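Local coordinates for Alpha/beta hydrolase fold protein (Ochrobactrum, PDB 4G9E) that hydrolyses the lactone ring of N-acyl homoserine lactones, as an AHL-lactonase of the alpha/beta-hydrolase fold, at residues 17-31 and 48-62. Numbering follows the deposited sequence.
Sequences VRESEGEGAPLLMIH and IGKKWRVIAPDLPGH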
loop_
_atom_site.group_PDB
_atom_site.type_symbol
_atom_site.label_atom_id
_atom_site.label_comp_id
_atom_site.label_asym_id
_atom_site.label_seq_id
_atom_site.Cartn_x
_atom_site.Cartn_y
_atom_site.Cartn_z
ATOM N N VAL A 17 4.728 -7.873 12.188
ATOM C CA VAL A 17 5.139 -6.476 12.088
ATOM C C VAL A 17 6.660 -6.370 12.049
ATOM O O VAL A 17 7.344 -6.958 12.880
ATOM C CB VAL A 17 4.632 -5.656 13.297
ATOM C CG1 VAL A 17 5.056 -4.202 13.171
ATOM C CG2 VAL A 17 3.117 -5.758 13.421
ATOM N N ARG A 18 7.178 -5.628 11.075
ATOM C CA ARG A 18 8.604 -5.321 11.002
ATOM C C ARG A 18 8.770 -3.851 11.300
ATOM O O ARG A 18 8.026 -3.032 10.770
ATOM C CB ARG A 18 9.133 -5.580 9.595
ATOM C CG ARG A 18 9.033 -7.009 9.154
ATOM C CD ARG A 18 9.206 -7.132 7.653
ATOM N NE ARG A 18 8.772 -8.448 7.211
ATOM C CZ ARG A 18 7.500 -8.784 7.021
ATOM N NH1 ARG A 18 6.534 -7.895 7.222
ATOM N NH2 ARG A 18 7.192 -10.012 6.630
ATOM N N GLU A 19 9.754 -3.513 12.126
ATOM C CA GLU A 19 10.029 -2.116 12.426
ATOM C C GLU A 19 11.517 -1.834 12.330
ATOM O O GLU A 19 12.348 -2.615 12.803
ATOM C CB GLU A 19 9.563 -1.741 13.832
ATOM C CG GLU A 19 8.081 -1.913 14.064
ATOM C CD GLU A 19 7.640 -1.430 15.430
ATOM O OE1 GLU A 19 8.024 -0.310 15.820
ATOM O OE2 GLU A 19 6.913 -2.169 16.119
ATOM N N SER A 20 11.857 -0.705 11.725
ATOM C CA SER A 20 13.226 -0.224 11.782
ATOM C C SER A 20 13.484 0.432 13.143
ATOM O O SER A 20 12.557 0.640 13.930
ATOM C CB SER A 20 13.490 0.774 10.658
ATOM O OG SER A 20 12.882 2.023 10.939
ATOM N N GLU A 21 14.745 0.750 13.418
ATOM C CA GLU A 21 15.118 1.373 14.685
ATOM C C GLU A 21 15.264 2.888 14.581
ATOM O O GLU A 21 15.818 3.522 15.469
ATOM C CB GLU A 21 16.381 0.723 15.262
ATOM C CG GLU A 21 16.149 -0.727 15.672
ATOM C CD GLU A 21 17.356 -1.377 16.315
ATOM O OE1 GLU A 21 18.492 -1.079 15.893
ATOM O OE2 GLU A 21 17.162 -2.194 17.243
ATOM N N GLY A 22 14.748 3.475 13.506
ATOM C CA GLY A 22 14.780 4.918 13.361
ATOM C C GLY A 22 14.115 5.640 14.518
ATOM O O GLY A 22 13.076 5.204 15.021
ATOM N N GLU A 23 14.721 6.748 14.929
ATOM C CA GLU A 23 14.241 7.555 16.049
ATOM C C GLU A 23 13.201 8.583 15.634
ATOM O O GLU A 23 12.552 9.186 16.483
ATOM C CB GLU A 23 15.405 8.309 16.693
ATOM C CG GLU A 23 16.356 7.456 17.490
ATOM C CD GLU A 23 17.458 8.279 18.126
ATOM O OE1 GLU A 23 17.784 9.365 17.598
ATOM O OE2 GLU A 23 17.999 7.844 19.161
ATOM N N GLY A 24 13.067 8.803 14.332
ATOM C CA GLY A 24 12.214 9.858 13.824
ATOM C C GLY A 24 10.753 9.476 13.743
ATOM O O GLY A 24 10.348 8.392 14.170
ATOM N N ALA A 25 9.965 10.383 13.179
ATOM C CA ALA A 25 8.534 10.183 12.997
ATOM C C ALA A 25 8.216 8.832 12.346
ATOM O O ALA A 25 8.962 8.333 11.512
ATOM C CB ALA A 25 7.966 11.312 12.164
ATOM N N PRO A 26 7.091 8.225 12.730
ATOM C CA PRO A 26 6.728 6.921 12.170
ATOM C C PRO A 26 6.123 6.979 10.766
ATOM O O PRO A 26 5.378 7.900 10.422
ATOM C CB PRO A 26 5.705 6.393 13.179
ATOM C CG PRO A 26 5.101 7.628 13.770
ATOM C CD PRO A 26 6.222 8.621 13.848
ATOM N N LEU A 27 6.451 5.956 9.979
ATOM C CA LEU A 27 5.912 5.731 8.644
ATOM C C LEU A 27 5.351 4.319 8.602
ATOM O O LEU A 27 6.095 3.357 8.783
ATOM C CB LEU A 27 7.025 5.848 7.596
ATOM C CG LEU A 27 6.595 5.470 6.176
ATOM C CD1 LEU A 27 5.734 6.552 5.545
ATOM C CD2 LEU A 27 7.799 5.161 5.298
ATOM N N LEU A 28 4.046 4.201 8.381
ATOM C CA LEU A 28 3.424 2.909 8.140
ATOM C C LEU A 28 3.462 2.645 6.641
ATOM O O LEU A 28 2.959 3.451 5.864
ATOM C CB LEU A 28 1.975 2.947 8.617
ATOM C CG LEU A 28 1.116 1.751 8.212
ATOM C CD1 LEU A 28 1.642 0.463 8.816
ATOM C CD2 LEU A 28 -0.342 1.980 8.644
ATOM N N MET A 29 4.069 1.530 6.242
ATOM C CA MET A 29 4.107 1.121 4.839
ATOM C C MET A 29 3.203 -0.090 4.671
ATOM O O MET A 29 3.379 -1.082 5.379
ATOM C CB MET A 29 5.536 0.762 4.408
ATOM C CG MET A 29 6.515 1.910 4.546
ATOM S SD MET A 29 8.164 1.550 3.904
ATOM C CE MET A 29 7.872 1.772 2.155
ATOM N N ILE A 30 2.248 0.000 3.745
ATOM C CA ILE A 30 1.254 -1.049 3.536
ATOM C C ILE A 30 1.461 -1.676 2.159
ATOM O O ILE A 30 1.368 -0.998 1.135
ATOM C CB ILE A 30 -0.192 -0.509 3.624
ATOM C CG1 ILE A 30 -0.402 0.352 4.878
ATOM C CG2 ILE A 30 -1.171 -1.664 3.608
ATOM C CD1 ILE A 30 -1.769 0.994 4.940
ATOM N N HIS A 31 1.747 -2.974 2.153
ATOM C CA HIS A 31 2.060 -3.701 0.928
ATOM C C HIS A 31 0.838 -3.969 0.048
ATOM O O HIS A 31 -0.309 -3.687 0.411
ATOM C CB HIS A 31 2.770 -5.009 1.267
ATOM C CG HIS A 31 1.895 -6.017 1.954
ATOM N ND1 HIS A 31 0.955 -6.774 1.285
ATOM C CD2 HIS A 31 1.827 -6.397 3.254
ATOM C CE1 HIS A 31 0.341 -7.569 2.146
ATOM N NE2 HIS A 31 0.852 -7.363 3.347
ATOM N N ILE A 48 15.867 5.560 4.674
ATOM C CA ILE A 48 14.552 5.896 5.198
ATOM C C ILE A 48 14.373 5.297 6.599
ATOM O O ILE A 48 14.022 6.002 7.551
ATOM C CB ILE A 48 13.412 5.428 4.257
ATOM C CG1 ILE A 48 13.523 6.079 2.872
ATOM C CG2 ILE A 48 12.054 5.728 4.883
ATOM C CD1 ILE A 48 13.363 7.586 2.876
ATOM N N GLY A 49 14.621 3.994 6.714
ATOM C CA GLY A 49 14.469 3.282 7.970
ATOM C C GLY A 49 15.497 3.623 9.027
ATOM O O GLY A 49 15.251 3.434 10.224
ATOM N N LYS A 50 16.661 4.094 8.598
ATOM C CA LYS A 50 17.659 4.544 9.564
ATOM C C LYS A 50 17.251 5.829 10.267
ATOM O O LYS A 50 17.569 5.998 11.399
ATOM C CB LYS A 50 19.059 4.696 8.906
ATOM C CG LYS A 50 19.618 3.348 8.401
ATOM C CD LYS A 50 20.841 3.534 7.476
ATOM C CE LYS A 50 21.403 2.283 6.795
ATOM N NZ LYS A 50 22.856 2.450 6.583
ATOM N N LYS A 51 16.508 6.683 9.578
ATOM C CA LYS A 51 16.082 7.935 10.188
ATOM C C LYS A 51 14.719 7.828 10.857
ATOM O O LYS A 51 14.542 8.229 12.012
ATOM C CB LYS A 51 16.024 9.054 9.158
ATOM C CG LYS A 51 15.513 10.339 9.766
ATOM C CD LYS A 51 15.786 11.523 8.888
ATOM C CE LYS A 51 15.276 12.779 9.547
ATOM N NZ LYS A 51 15.824 13.985 8.881
ATOM N N TRP A 52 13.759 7.294 10.110
ATOM C CA TRP A 52 12.372 7.283 10.533
ATOM C C TRP A 52 11.986 5.899 11.009
ATOM O O TRP A 52 12.600 4.907 10.620
ATOM C CB TRP A 52 11.489 7.749 9.373
ATOM C CG TRP A 52 11.620 9.234 9.092
ATOM C CD1 TRP A 52 11.166 10.252 9.886
ATOM C CD2 TRP A 52 12.229 9.859 7.945
ATOM N NE1 TRP A 52 11.468 11.465 9.316
ATOM C CE2 TRP A 52 12.101 11.251 8.118
ATOM C CE3 TRP A 52 12.857 9.378 6.785
ATOM C CZ2 TRP A 52 12.568 12.163 7.178
ATOM C CZ3 TRP A 52 13.330 10.291 5.856
ATOM C CH2 TRP A 52 13.191 11.667 6.063
ATOM N N ARG A 53 10.978 5.836 11.875
ATOM C CA ARG A 53 10.495 4.556 12.371
ATOM C C ARG A 53 9.571 3.935 11.327
ATOM O O ARG A 53 8.383 4.245 11.263
ATOM C CB ARG A 53 9.775 4.740 13.702
ATOM C CG ARG A 53 9.268 3.453 14.314
ATOM C CD ARG A 53 8.621 3.745 15.647
ATOM N NE ARG A 53 8.174 2.542 16.336
ATOM C CZ ARG A 53 7.689 2.549 17.572
ATOM N NH1 ARG A 53 7.587 3.696 18.226
ATOM N NH2 ARG A 53 7.300 1.421 18.151
ATOM N N VAL A 54 10.137 3.075 10.489
ATOM C CA VAL A 54 9.373 2.432 9.428
ATOM C C VAL A 54 8.703 1.175 9.975
ATOM O O VAL A 54 9.359 0.331 10.590
ATOM C CB VAL A 54 10.274 2.073 8.238
ATOM C CG1 VAL A 54 9.505 1.277 7.191
ATOM C CG2 VAL A 54 10.865 3.339 7.626
ATOM N N ILE A 55 7.392 1.078 9.761
ATOM C CA ILE A 55 6.574 -0.027 10.249
ATOM C C ILE A 55 5.953 -0.696 9.036
ATOM O O ILE A 55 5.214 -0.055 8.296
ATOM C CB ILE A 55 5.470 0.505 11.176
ATOM C CG1 ILE A 55 6.091 1.296 12.335
ATOM C CG2 ILE A 55 4.596 -0.633 11.677
ATOM C CD1 ILE A 55 5.127 2.179 13.081
ATOM N N ALA A 56 6.271 -1.974 8.828
ATOM C CA ALA A 56 5.843 -2.699 7.628
ATOM C C ALA A 56 5.202 -4.021 8.020
ATOM O O ALA A 56 5.887 -5.038 8.126
ATOM C CB ALA A 56 7.025 -2.940 6.691
ATOM N N PRO A 57 3.884 -4.004 8.268
ATOM C CA PRO A 57 3.192 -5.232 8.673
ATOM C C PRO A 57 2.837 -6.106 7.487
ATOM O O PRO A 57 2.990 -5.716 6.336
ATOM C CB PRO A 57 1.894 -4.723 9.313
ATOM C CG PRO A 57 1.991 -3.244 9.373
ATOM C CD PRO A 57 3.009 -2.826 8.347
ATOM N N ASP A 58 2.357 -7.302 7.788
ATOM C CA ASP A 58 1.749 -8.160 6.785
ATOM C C ASP A 58 0.240 -8.162 6.996
ATOM O O ASP A 58 -0.244 -8.391 8.106
ATOM C CB ASP A 58 2.284 -9.586 6.891
ATOM C CG ASP A 58 3.752 -9.690 6.512
ATOM O OD1 ASP A 58 4.232 -8.815 5.769
ATOM O OD2 ASP A 58 4.428 -10.644 6.946
ATOM N N LEU A 59 -0.506 -7.882 5.936
ATOM C CA LEU A 59 -1.956 -7.976 6.010
ATOM C C LEU A 59 -2.389 -9.388 6.387
ATOM O O LEU A 59 -1.698 -10.359 6.069
ATOM C CB LEU A 59 -2.596 -7.616 4.674
ATOM C CG LEU A 59 -2.371 -6.202 4.141
ATOM C CD1 LEU A 59 -2.958 -6.066 2.751
ATOM C CD2 LEU A 59 -2.946 -5.154 5.094
ATOM N N PRO A 60 -3.548 -9.515 7.045
ATOM C CA PRO A 60 -4.132 -10.848 7.226
ATOM C C PRO A 60 -4.117 -11.598 5.896
ATOM O O PRO A 60 -4.383 -11.003 4.852
ATOM C CB PRO A 60 -5.565 -10.534 7.668
ATOM C CG PRO A 60 -5.419 -9.243 8.420
ATOM C CD PRO A 60 -4.391 -8.458 7.633
ATOM N N GLY A 61 -3.813 -12.893 5.942
ATOM C CA GLY A 61 -3.770 -13.719 4.749
ATOM C C GLY A 61 -2.514 -13.578 3.907
ATOM O O GLY A 61 -2.410 -14.216 2.864
ATOM N N HIS A 62 -1.574 -12.747 4.357
ATOM C CA HIS A 62 -0.376 -12.427 3.592
ATOM C C HIS A 62 0.885 -12.611 4.428
ATOM O O HIS A 62 0.865 -12.491 5.654
ATOM C CB HIS A 62 -0.427 -10.968 3.132
ATOM C CG HIS A 62 -1.476 -10.675 2.103
ATOM N ND1 HIS A 62 -2.821 -10.609 2.399
ATOM C CD2 HIS A 62 -1.371 -10.406 0.780
ATOM C CE1 HIS A 62 -3.496 -10.321 1.299
ATOM N NE2 HIS A 62 -2.640 -10.194 0.301
HETATM O O HOH W 1 6.579 -1.543 18.620
HETATM O O HOH W 2 17.276 7.432 13.785
HETATM O O HOH W 3 3.330 -3.681 4.527
#
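M29 N donates to I55 O at 2.8 Å, and I55 N to L27 O, so strand 52-57 runs parallel to strand 24-30. Along its other edge the same strand meets 17-19 antiparallel, at 161°: A56 N reaches R18 O and S20 N reaches V54 O. The well-buried part is the middle of strand 52-57, where V54, I55 and A56 lie between the two strands of the other segment. M29 CG stands anti to the carbonyl carbon, and SD meets V54 CG1 at 3.6 Å; V17, L28, I55 and P57 meet on one face of the sheet, where L28 crosses P57 at about a right angle, CD1 to CD 3.6 Å. At the C-terminal end of strand 52-57, the R18 guanidinium grips D58 end-on: NH2 meets OD2 on its syn side at 2.9 Å, whereas NH1 reaches OD1 from above a carboxylate plane turned 54° from the guanidinium. NH1 also bonds A56 O. G37, S36 and K64 hold the same carboxylate, so D58 is fixed from several sides. H31 NE2 accepts L59 N at 3.0 Å, which ties the two strand ends together. At the opposite end S20 is still buried, its OG taking V54 N at 3.0 Å. The solvent side is the rim of E23, K50, K51 and partly exposed R53. There R53, extended, lays NE and NH2 side-on against the single oxygen OE1 of E19, the flat groups only 18° apart; a water donates to E19 OE2 and, weakly, accepts from R53 NH2. The side chain of H31 lies about 7 Å from the bound N-butanoyl-homoserine. Strand 24-30, helices 41-45 and 47-51 and strand 52-57 form a beta-alpha-beta crossover of the alpha/beta-hydrolase sheet.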